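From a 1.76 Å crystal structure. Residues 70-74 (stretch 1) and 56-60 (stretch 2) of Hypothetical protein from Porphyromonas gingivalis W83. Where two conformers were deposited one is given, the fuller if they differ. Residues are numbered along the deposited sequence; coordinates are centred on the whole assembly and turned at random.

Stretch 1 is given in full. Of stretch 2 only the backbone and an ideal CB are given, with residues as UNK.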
# COMPACT_ATOMS: atom_id res chain seq x y z
N ILE A 70 2.86 -9.68 1.72
CA ILE A 70 3.07 -10.25 3.03
C ILE A 70 1.95 -9.82 4.01
O ILE A 70 1.60 -8.64 4.09
CB ILE A 70 4.43 -9.80 3.54
CG1 ILE A 70 5.51 -10.02 2.47
CG2 ILE A 70 4.80 -10.54 4.75
CD1 ILE A 70 6.87 -9.56 2.90
N GLN A 71 1.40 -10.77 4.76
CA GLN A 71 0.49 -10.46 5.83
C GLN A 71 1.18 -10.74 7.15
O GLN A 71 1.76 -11.82 7.32
CB GLN A 71 -0.79 -11.29 5.76
CG GLN A 71 -1.52 -11.18 4.38
CD GLN A 71 -2.03 -9.77 4.02
OE1 GLN A 71 -2.16 -9.45 2.82
NE2 GLN A 71 -2.29 -8.94 5.02
N THR A 72 1.13 -9.77 8.05
CA THR A 72 1.73 -9.90 9.38
C THR A 72 0.70 -9.62 10.45
O THR A 72 -0.33 -8.96 10.20
CB THR A 72 2.86 -8.88 9.61
OG1 THR A 72 2.31 -7.55 9.79
CG2 THR A 72 3.87 -8.90 8.48
N SER A 73 1.02 -10.04 11.66
CA SER A 73 0.17 -9.73 12.82
C SER A 73 0.56 -8.41 13.49
O SER A 73 -0.07 -8.00 14.45
CB SER A 73 0.24 -10.87 13.84
OG SER A 73 1.58 -11.21 14.19
N THR A 74 1.61 -7.75 13.01
CA THR A 74 2.12 -6.57 13.72
C THR A 74 1.85 -5.29 12.92
O THR A 74 1.02 -4.44 13.31
CB THR A 74 3.63 -6.72 13.95
OG1 THR A 74 4.26 -6.98 12.70
CG2 THR A 74 3.92 -7.87 14.90
N UNK A 56 8.60 -13.60 16.63
CA UNK A 56 7.26 -13.51 17.15
C UNK A 56 6.37 -13.41 15.92
O UNK A 56 6.74 -12.81 14.90
CB UNK A 56 7.08 -12.33 18.11
N UNK A 57 5.21 -14.00 15.99
CA UNK A 57 4.21 -13.70 14.99
C UNK A 57 4.28 -14.49 13.72
O UNK A 57 5.35 -14.86 13.19
CB UNK A 57 4.29 -12.21 14.63
N UNK A 58 3.09 -14.71 13.19
CA UNK A 58 2.91 -15.50 12.02
C UNK A 58 2.97 -14.57 10.83
O UNK A 58 2.39 -13.49 10.86
CB UNK A 58 1.60 -16.28 12.07
N UNK A 59 3.63 -15.02 9.78
CA UNK A 59 3.77 -14.25 8.56
C UNK A 59 3.39 -15.14 7.40
O UNK A 59 3.84 -16.28 7.34
CB UNK A 59 5.19 -13.70 8.40
N UNK A 60 2.51 -14.66 6.50
CA UNK A 60 2.25 -15.35 5.24
C UNK A 60 2.85 -14.56 4.08
O UNK A 60 2.80 -13.32 4.05
CB UNK A 60 0.75 -15.55 5.03

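Position 56 has phi/psi of 114/144. A positive phi by itself favours glycine, whereas stretch 1 imposes no constraint: the ideal CB points sideways and has no atom of that stretch within 5.5 Å. The deposited residue is Gly-56.

At position 57 two independent tests agree. With phi/psi of 86/147, a CB would be jammed against the carbonyl oxygen of the preceding residue, which calls for glycine. The ideal CB also points toward stretch 1 and lies 2.9 Å from Ser-73 OG, a clash for the serine conformer given. The residue is Gly-57, and without a side chain its CA can sit 3.7 Å from Ser-73 OG.

Position 58 returns to strand angles, -91/139. Its CB points sideways, and the nearest side-chain atom of stretch 1 is Ser-73 OG, 5.5 Å from the ideal CB. That open space fits many residues, polar or beta-branched among them. The deposited Thr-58 has chi1 in p, and its closest side-chain approach to stretch 1 is OG1 to Ser-73 OG, 4.5 Å. Its backbone does more: where the strands begin to separate, Thr-58 O is 3.8 Å from Ser-73 N, and water fills in. Water 1 donates to Thr-58 O (3.0 Å) and weakly to Gln-71 O (3.1 Å); water 2 accepts from Ser-73 N (2.9 Å) and donates weakly to Thr-58 O (3.5 Å).

At position 59 the CB lies on the same sheet face as Thr-72, the CA atoms of the two being 4.9 Å apart. Two methyl groups lie near: the ideal CB is 4.8 Å from Ile-70 CG2 and 5.0 Å from Thr-72 CG2. With angles of -131/131, a beta-branched apolar residue would suit, valine or isoleucine. The residue is Val-59, chi1 t, whose CG1 packs 3.4 Å from Ile-70 CG2 and lies 4.3 Å from Thr-72 CG2. Its CA also makes a CA-H...O contact with Gln-71 O at 3.4 Å.

Position 60 pairs with Gln-71 across antiparallel strands, in a hydrogen-bonded bridge closed by two main-chain bonds: N of 60 to Gln-71 O and Gln-71 N to O of 60, each 3.0 Å. These select no side chain. The CB shares a sheet face with that of Gln-71, whose side-chain end leads away, leaving room for threonine, valine or a longer polar chain. The deposited Thr-60, chi1 p, brings OG1 to 3.2 Å from Gln-71 CB, a packing contact beside the aliphatic base of the glutamine.

Stretch 2, residues 56-60: GGTVT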
# COMPACT_ATOMS: atom_id res chain seq x y z
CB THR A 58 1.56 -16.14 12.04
OG1 THR A 58 0.55 -15.11 12.10
CG2 THR A 58 1.42 -17.05 13.23
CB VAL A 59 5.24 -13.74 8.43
CG1 VAL A 59 5.37 -12.77 7.26
CG2 VAL A 59 5.71 -13.07 9.74
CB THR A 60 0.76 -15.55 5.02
OG1 THR A 60 0.13 -14.27 4.89
CG2 THR A 60 0.16 -16.28 6.22
O HOH W 1 -0.10 -13.35 9.27
O HOH W 2 3.76 -10.69 12.35
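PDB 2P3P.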